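PDB 3GJA: CytC3 from Streptomyces, which is a nonheme iron halogenase that probably chlorinates an unactivated carbon of a carrier-bound amino acid during biosynthesis. Local coordinates for residues Pro141-Phe153 / Arg253-Val265. Residues are numbered along the deposited sequence; the frame is centred on the assembly and turned at random.
With ACT (acetate ion), chain E.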
ATOM      1  N   PRO A 141       8.415 -12.606  19.599  1.00 70.67           N
ATOM      2  CA  PRO A 141       7.219 -12.438  18.770  1.00 67.63           C
ATOM      3  C   PRO A 141       7.619 -12.036  17.353  1.00 64.11           C
ATOM      4  O   PRO A 141       8.727 -11.552  17.132  1.00 64.39           O
ATOM      5  CB  PRO A 141       6.457 -11.337  19.496  1.00 67.88           C
ATOM      6  CG  PRO A 141       7.568 -10.486  20.039  1.00 68.92           C
ATOM      7  CD  PRO A 141       8.520 -11.523  20.592  1.00 69.75           C
ATOM      8  N   ALA A 142       6.717 -12.232  16.399  1.00 60.00           N
ATOM      9  CA  ALA A 142       7.007 -11.900  15.009  1.00 55.25           C
ATOM     10  C   ALA A 142       6.540 -10.502  14.607  1.00 52.13           C
ATOM     11  O   ALA A 142       5.435 -10.081  14.947  1.00 52.04           O
ATOM     12  CB  ALA A 142       6.375 -12.939  14.092  1.00 54.20           C
ATOM     13  N   PHE A 143       7.397  -9.790  13.885  1.00 49.27           N
ATOM     14  CA  PHE A 143       7.083  -8.452  13.398  1.00 47.59           C
ATOM     15  C   PHE A 143       5.970  -8.630  12.367  1.00 46.17           C
ATOM     16  O   PHE A 143       5.909  -9.661  11.698  1.00 45.69           O
ATOM     17  CB  PHE A 143       8.327  -7.839  12.753  1.00 46.85           C
ATOM     18  CG  PHE A 143       8.113  -6.460  12.189  1.00 47.10           C
ATOM     19  CD1 PHE A 143       7.685  -5.417  13.004  1.00 45.58           C
ATOM     20  CD2 PHE A 143       8.385  -6.197  10.846  1.00 46.60           C
ATOM     21  CE1 PHE A 143       7.536  -4.129  12.494  1.00 45.13           C
ATOM     22  CE2 PHE A 143       8.241  -4.913  10.322  1.00 46.15           C
ATOM     23  CZ  PHE A 143       7.816  -3.876  11.147  1.00 46.14           C
ATOM     24  N   ILE A 144       5.087  -7.642  12.242  1.00 44.54           N
ATOM     25  CA  ILE A 144       3.978  -7.756  11.295  1.00 42.38           C
ATOM     26  C   ILE A 144       3.740  -6.512  10.447  1.00 41.13           C
ATOM     27  O   ILE A 144       2.651  -6.330   9.901  1.00 41.65           O
ATOM     28  CB  ILE A 144       2.664  -8.072  12.028  1.00 43.42           C
ATOM     29  CG1 ILE A 144       2.333  -6.931  12.993  1.00 43.15           C
ATOM     30  CG2 ILE A 144       2.787  -9.388  12.787  1.00 42.64           C
ATOM     31  CD1 ILE A 144       0.954  -7.022  13.590  1.00 41.74           C
ATOM     32  N   GLY A 145       4.751  -5.659  10.333  1.00 39.89           N
ATOM     33  CA  GLY A 145       4.598  -4.447   9.553  1.00 38.64           C
ATOM     34  C   GLY A 145       4.766  -4.639   8.054  1.00 39.37           C
ATOM     35  O   GLY A 145       5.281  -5.659   7.592  1.00 37.09           O
ATOM     36  N   THR A 146       4.327  -3.646   7.290  1.00 37.54           N
ATOM     37  CA  THR A 146       4.429  -3.698   5.842  1.00 37.33           C
ATOM     38  C   THR A 146       4.659  -2.283   5.307  1.00 38.29           C
ATOM     39  O   THR A 146       3.968  -1.341   5.692  1.00 39.45           O
ATOM     40  CB  THR A 146       3.144  -4.286   5.221  1.00 35.98           C
ATOM     41  OG1 THR A 146       3.277  -4.348   3.795  1.00 37.86           O
ATOM     42  CG2 THR A 146       1.937  -3.419   5.567  1.00 35.75           C
ATOM     43  N   ILE A 147       5.654  -2.133   4.444  1.00 37.98           N
ATOM     44  CA  ILE A 147       5.953  -0.834   3.861  1.00 37.46           C
ATOM     45  C   ILE A 147       4.784  -0.453   2.968  1.00 37.91           C
ATOM     46  O   ILE A 147       4.437  -1.179   2.033  1.00 37.79           O
ATOM     47  CB  ILE A 147       7.251  -0.888   3.030  1.00 37.82           C
ATOM     48  CG1 ILE A 147       8.442  -1.114   3.965  1.00 37.10           C
ATOM     49  CG2 ILE A 147       7.435   0.406   2.232  1.00 35.48           C
ATOM     50  CD1 ILE A 147       8.693   0.033   4.913  1.00 37.15           C
ATOM     51  N   THR A 148       4.179   0.688   3.275  1.00 37.19           N
ATOM     52  CA  THR A 148       3.028   1.188   2.536  1.00 35.14           C
ATOM     53  C   THR A 148       3.432   2.383   1.685  1.00 33.96           C
ATOM     54  O   THR A 148       4.069   3.310   2.176  1.00 35.04           O
ATOM     55  CB  THR A 148       1.906   1.627   3.518  1.00 36.62           C
ATOM     56  OG1 THR A 148       1.576   0.531   4.381  1.00 37.57           O
ATOM     57  CG2 THR A 148       0.656   2.077   2.770  1.00 32.98           C
ATOM     58  N   VAL A 149       3.080   2.344   0.406  1.00 33.55           N
ATOM     59  CA  VAL A 149       3.367   3.437  -0.512  1.00 30.66           C
ATOM     60  C   VAL A 149       2.005   4.033  -0.868  1.00 30.47           C
ATOM     61  O   VAL A 149       1.226   3.432  -1.606  1.00 30.57           O
ATOM     62  CB  VAL A 149       4.072   2.933  -1.795  1.00 29.28           C
ATOM     63  CG1 VAL A 149       4.387   4.106  -2.720  1.00 25.51           C
ATOM     64  CG2 VAL A 149       5.346   2.201  -1.427  1.00 28.25           C
ATOM     65  N   TRP A 150       1.728   5.211  -0.319  1.00 32.55           N
ATOM     66  CA  TRP A 150       0.452   5.913  -0.511  1.00 32.28           C
ATOM     67  C   TRP A 150       0.587   6.986  -1.598  1.00 33.19           C
ATOM     68  O   TRP A 150       1.146   8.056  -1.351  1.00 32.74           O
ATOM     69  CB  TRP A 150       0.068   6.578   0.812  1.00 31.96           C
ATOM     70  CG  TRP A 150      -1.386   6.846   1.049  1.00 30.47           C
ATOM     71  CD1 TRP A 150      -2.241   6.089   1.800  1.00 32.27           C
ATOM     72  CD2 TRP A 150      -2.120   8.020   0.673  1.00 31.97           C
ATOM     73  NE1 TRP A 150      -3.454   6.723   1.932  1.00 31.79           N
ATOM     74  CE2 TRP A 150      -3.410   7.911   1.251  1.00 32.03           C
ATOM     75  CE3 TRP A 150      -1.813   9.157  -0.089  1.00 31.75           C
ATOM     76  CZ2 TRP A 150      -4.391   8.895   1.093  1.00 29.72           C
ATOM     77  CZ3 TRP A 150      -2.795  10.144  -0.247  1.00 32.79           C
ATOM     78  CH2 TRP A 150      -4.066  10.004   0.343  1.00 32.24           C
ATOM     79  N   THR A 151       0.081   6.696  -2.793  1.00 32.99           N
ATOM     80  CA  THR A 151       0.148   7.644  -3.901  1.00 32.19           C
ATOM     81  C   THR A 151      -1.127   8.476  -3.976  1.00 32.46           C
ATOM     82  O   THR A 151      -2.235   7.942  -3.908  1.00 32.13           O
ATOM     83  CB  THR A 151       0.330   6.926  -5.265  1.00 32.92           C
ATOM     84  OG1 THR A 151       1.527   6.137  -5.244  1.00 34.83           O
ATOM     85  CG2 THR A 151       0.439   7.944  -6.401  1.00 30.76           C
ATOM     86  N   ALA A 152      -0.970   9.785  -4.118  1.00 31.67           N
ATOM     87  CA  ALA A 152      -2.117  10.674  -4.227  1.00 31.78           C
ATOM     88  C   ALA A 152      -2.561  10.699  -5.689  1.00 32.07           C
ATOM     89  O   ALA A 152      -1.809  11.129  -6.558  1.00 31.55           O
ATOM     90  CB  ALA A 152      -1.735  12.074  -3.769  1.00 30.66           C
ATOM     91  N   PHE A 153      -3.770  10.217  -5.961  1.00 31.73           N
ATOM     92  CA  PHE A 153      -4.292  10.192  -7.329  1.00 33.66           C
ATOM     93  C   PHE A 153      -4.988  11.518  -7.588  1.00 35.49           C
ATOM     94  O   PHE A 153      -5.141  11.963  -8.725  1.00 34.87           O
ATOM     95  CB  PHE A 153      -5.286   9.033  -7.501  1.00 31.95           C
ATOM     96  CG  PHE A 153      -4.635   7.708  -7.842  1.00 30.86           C
ATOM     97  CD1 PHE A 153      -3.251   7.553  -7.788  1.00 29.25           C
ATOM     98  CD2 PHE A 153      -5.413   6.618  -8.210  1.00 29.82           C
ATOM     99  CE1 PHE A 153      -2.651   6.337  -8.097  1.00 30.60           C
ATOM    100  CE2 PHE A 153      -4.821   5.386  -8.521  1.00 30.48           C
ATOM    101  CZ  PHE A 153      -3.443   5.248  -8.465  1.00 30.76           C
ATOM    102  N   ARG A 253     -10.789  13.435  -2.222  1.00 41.97           N
ATOM    103  CA  ARG A 253      -9.390  13.081  -2.197  1.00 40.30           C
ATOM    104  C   ARG A 253      -9.297  11.579  -2.421  1.00 41.61           C
ATOM    105  O   ARG A 253     -10.027  10.804  -1.797  1.00 43.36           O
ATOM    106  CB  ARG A 253      -8.773  13.467  -0.858  1.00 38.59           C
ATOM    107  CG  ARG A 253      -7.394  12.904  -0.645  1.00 41.52           C
ATOM    108  CD  ARG A 253      -7.476  11.577   0.083  1.00 42.44           C
ATOM    109  NE  ARG A 253      -7.236  11.732   1.513  1.00 41.92           N
ATOM    110  CZ  ARG A 253      -7.349  10.746   2.399  1.00 42.50           C
ATOM    111  NH1 ARG A 253      -7.714   9.529   2.008  1.00 36.78           N
ATOM    112  NH2 ARG A 253      -7.060  10.967   3.674  1.00 41.24           N
ATOM    113  N   MET A 254      -8.417  11.166  -3.325  1.00 39.76           N
ATOM    114  CA  MET A 254      -8.254   9.749  -3.602  1.00 37.80           C
ATOM    115  C   MET A 254      -6.808   9.313  -3.470  1.00 37.15           C
ATOM    116  O   MET A 254      -5.924   9.812  -4.168  1.00 36.80           O
ATOM    117  CB  MET A 254      -8.755   9.407  -5.006  1.00 36.70           C
ATOM    118  CG  MET A 254      -8.758   7.907  -5.311  1.00 36.40           C
ATOM    119  SD  MET A 254      -9.819   6.964  -4.175  1.00 36.51           S
ATOM    120  CE  MET A 254     -11.430   7.455  -4.767  1.00 30.80           C
ATOM    121  N   GLY A 255      -6.575   8.380  -2.559  1.00 36.04           N
ATOM    122  CA  GLY A 255      -5.239   7.858  -2.365  1.00 35.10           C
ATOM    123  C   GLY A 255      -5.216   6.394  -2.770  1.00 35.59           C
ATOM    124  O   GLY A 255      -6.181   5.663  -2.544  1.00 35.81           O
ATOM    125  N   PHE A 256      -4.127   5.966  -3.396  1.00 35.68           N
ATOM    126  CA  PHE A 256      -3.993   4.576  -3.805  1.00 33.74           C
ATOM    127  C   PHE A 256      -2.791   4.023  -3.055  1.00 33.63           C
ATOM    128  O   PHE A 256      -1.672   4.490  -3.242  1.00 31.80           O
ATOM    129  CB  PHE A 256      -3.766   4.466  -5.317  1.00 35.75           C
ATOM    130  CG  PHE A 256      -3.487   3.058  -5.778  1.00 33.78           C
ATOM    131  CD1 PHE A 256      -4.447   2.060  -5.621  1.00 32.19           C
ATOM    132  CD2 PHE A 256      -2.246   2.719  -6.306  1.00 31.68           C
ATOM    133  CE1 PHE A 256      -4.173   0.733  -5.978  1.00 31.05           C
ATOM    134  CE2 PHE A 256      -1.955   1.398  -6.668  1.00 32.66           C
ATOM    135  CZ  PHE A 256      -2.926   0.401  -6.502  1.00 31.82           C
ATOM    136  N   ALA A 257      -3.023   3.036  -2.196  1.00 32.01           N
ATOM    137  CA  ALA A 257      -1.938   2.464  -1.413  1.00 32.05           C
ATOM    138  C   ALA A 257      -1.543   1.072  -1.870  1.00 32.08           C
ATOM    139  O   ALA A 257      -2.398   0.218  -2.119  1.00 33.23           O
ATOM    140  CB  ALA A 257      -2.321   2.434   0.078  1.00 31.28           C
ATOM    141  N   ALA A 258      -0.235   0.862  -1.980  1.00 32.80           N
ATOM    142  CA  ALA A 258       0.333  -0.423  -2.372  1.00 33.01           C
ATOM    143  C   ALA A 258       1.210  -0.826  -1.193  1.00 34.36           C
ATOM    144  O   ALA A 258       2.027  -0.028  -0.722  1.00 34.68           O
ATOM    145  CB  ALA A 258       1.169  -0.269  -3.628  1.00 32.58           C
ATOM    146  N   ARG A 259       1.044  -2.054  -0.712  1.00 33.78           N
ATOM    147  CA  ARG A 259       1.800  -2.507   0.450  1.00 35.53           C
ATOM    148  C   ARG A 259       2.833  -3.584   0.104  1.00 34.89           C
ATOM    149  O   ARG A 259       2.537  -4.561  -0.594  1.00 33.75           O
ATOM    150  CB  ARG A 259       0.798  -2.973   1.517  1.00 37.48           C
ATOM    151  CG  ARG A 259      -0.518  -2.200   1.390  1.00 40.58           C
ATOM    152  CD  ARG A 259      -1.437  -2.267   2.606  1.00 44.01           C
ATOM    153  NE  ARG A 259      -0.915  -1.467   3.704  1.00 47.98           N
ATOM    154  CZ  ARG A 259      -1.632  -0.617   4.432  1.00 45.29           C
ATOM    155  NH1 ARG A 259      -2.922  -0.438   4.185  1.00 45.24           N
ATOM    156  NH2 ARG A 259      -1.051   0.047   5.418  1.00 42.75           N
ATOM    157  N   TYR A 260       4.052  -3.384   0.592  1.00 34.38           N
ATOM    158  CA  TYR A 260       5.151  -4.291   0.298  1.00 35.14           C
ATOM    159  C   TYR A 260       5.757  -5.001   1.493  1.00 36.35           C
ATOM    160  O   TYR A 260       5.731  -4.509   2.621  1.00 35.95           O
ATOM    161  CB  TYR A 260       6.262  -3.543  -0.439  1.00 34.30           C
ATOM    162  CG  TYR A 260       5.791  -2.855  -1.696  1.00 35.62           C
ATOM    163  CD1 TYR A 260       5.018  -1.693  -1.630  1.00 33.57           C
ATOM    164  CD2 TYR A 260       6.092  -3.380  -2.953  1.00 34.44           C
ATOM    165  CE1 TYR A 260       4.554  -1.070  -2.787  1.00 35.50           C
ATOM    166  CE2 TYR A 260       5.633  -2.767  -4.116  1.00 35.84           C
ATOM    167  CZ  TYR A 260       4.861  -1.614  -4.028  1.00 35.76           C
ATOM    168  OH  TYR A 260       4.381  -1.028  -5.174  1.00 34.80           O
ATOM    169  N   VAL A 261       6.334  -6.158   1.210  1.00 37.07           N
ATOM    170  CA  VAL A 261       6.954  -6.985   2.218  1.00 38.20           C
ATOM    171  C   VAL A 261       8.020  -7.843   1.512  1.00 39.33           C
ATOM    172  O   VAL A 261       7.823  -8.270   0.371  1.00 39.35           O
ATOM    173  CB  VAL A 261       5.867  -7.864   2.874  1.00 39.44           C
ATOM    174  CG1 VAL A 261       5.735  -9.194   2.140  1.00 36.90           C
ATOM    175  CG2 VAL A 261       6.155  -8.032   4.336  1.00 43.21           C
ATOM    176  N   PRO A 262       9.177  -8.068   2.159  1.00 38.55           N
ATOM    177  CA  PRO A 262      10.221  -8.885   1.528  1.00 38.83           C
ATOM    178  C   PRO A 262       9.769 -10.335   1.400  1.00 37.55           C
ATOM    179  O   PRO A 262       8.885 -10.772   2.134  1.00 37.88           O
ATOM    180  CB  PRO A 262      11.418  -8.708   2.468  1.00 38.85           C
ATOM    181  CG  PRO A 262      10.779  -8.477   3.788  1.00 39.22           C
ATOM    182  CD  PRO A 262       9.649  -7.526   3.444  1.00 38.80           C
ATOM    183  N   THR A 263      10.367 -11.067   0.461  1.00 37.21           N
ATOM    184  CA  THR A 263      10.021 -12.471   0.189  1.00 37.01           C
ATOM    185  C   THR A 263       9.995 -13.428   1.392  1.00 37.54           C
ATOM    186  O   THR A 263       9.225 -14.388   1.419  1.00 36.30           O
ATOM    187  CB  THR A 263      10.979 -13.075  -0.869  1.00 37.55           C
ATOM    188  OG1 THR A 263      12.339 -12.800  -0.500  1.00 36.02           O
ATOM    189  CG2 THR A 263      10.699 -12.490  -2.248  1.00 38.32           C
ATOM    190  N   GLN A 264      10.850 -13.175   2.369  1.00 37.41           N
ATOM    191  CA  GLN A 264      10.932 -14.008   3.561  1.00 41.49           C
ATOM    192  C   GLN A 264       9.655 -13.935   4.387  1.00 42.46           C
ATOM    193  O   GLN A 264       9.414 -14.775   5.258  1.00 41.35           O
ATOM    194  CB  GLN A 264      12.109 -13.543   4.401  1.00 43.93           C
ATOM    195  CG  GLN A 264      12.724 -12.260   3.851  1.00 47.00           C
ATOM    196  CD  GLN A 264      12.869 -11.206   4.906  1.00 47.99           C
ATOM    197  OE1 GLN A 264      13.342 -10.108   4.640  1.00 49.97           O
ATOM    198  NE2 GLN A 264      12.458 -11.534   6.124  1.00 51.75           N
ATOM    199  N   VAL A 265       8.832 -12.928   4.110  1.00 42.16           N
ATOM    200  CA  VAL A 265       7.591 -12.756   4.850  1.00 41.35           C
ATOM    201  C   VAL A 265       6.454 -13.614   4.315  1.00 42.79           C
ATOM    202  O   VAL A 265       6.311 -13.802   3.104  1.00 43.74           O
ATOM    203  CB  VAL A 265       7.152 -11.279   4.840  1.00 41.28           C
ATOM    204  CG1 VAL A 265       5.794 -11.124   5.533  1.00 39.69           C
ATOM    205  CG2 VAL A 265       8.206 -10.433   5.527  1.00 39.26           C
TER
HETATM  206  C   ACT E 322      -5.640   6.510   4.936  1.00 60.08           C
HETATM  207  O   ACT E 322      -6.632   7.392   4.704  1.00 62.20           O
HETATM  208  OXT ACT E 322      -4.903   6.191   4.043  1.00 59.16           O
HETATM  209  CH3 ACT E 322      -5.452   5.918   6.312  1.00 58.85           C
HETATM  210  O   HOH W   1       0.708   3.655  -4.197  1.00 29.42           O
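Trp150 lays one face of its indole over Gly255, whose CA is 3.8 Å from the centroid of the six-membered ring, a CH-pi contact. Arg253 meets the indole at its edge. The guanidinium stands nearly upright to the ring, planes 86° apart, and takes Trp150 CZ2 over its own face; its NH1 and NH2 bond to Phe106 O and Gly161 O. Trp150 NE1 donates to OXT of an acetate, probably from the crystallisation liquor, at 2.6 Å. On the other side of the sheet, Phe153 receives Phe256 CB over one face, 3.5 Å from its centroid. The near-parallel rings (24°) are slid apart and barely overlap. Val149 CG2 touches Tyr260 CE1 at 3.6 Å. Replacing Trp150 with alanine would probably uncover Gly255 CA, leave Arg253 without its aromatic neighbour and cost the acetate its N-H donor. Hydrogen-bonded pairs Val149-Ala258 and Thr151-Phe256 join antiparallel strands 147-152 and 253-262 in the cupin-type beta core. A water donates to Val149 O and Phe256 O and accepts from Thr151 OG1, which also pairs with His80. The chemistry is thus divided: the indole N-H, with Arg253 nearby, holds an anion; Arg259 turns to Thr148, weakly, and Glu104; the opposite face is mostly apolar, with that water and the Tyr260 hydroxyl, bonded to Ile81 O.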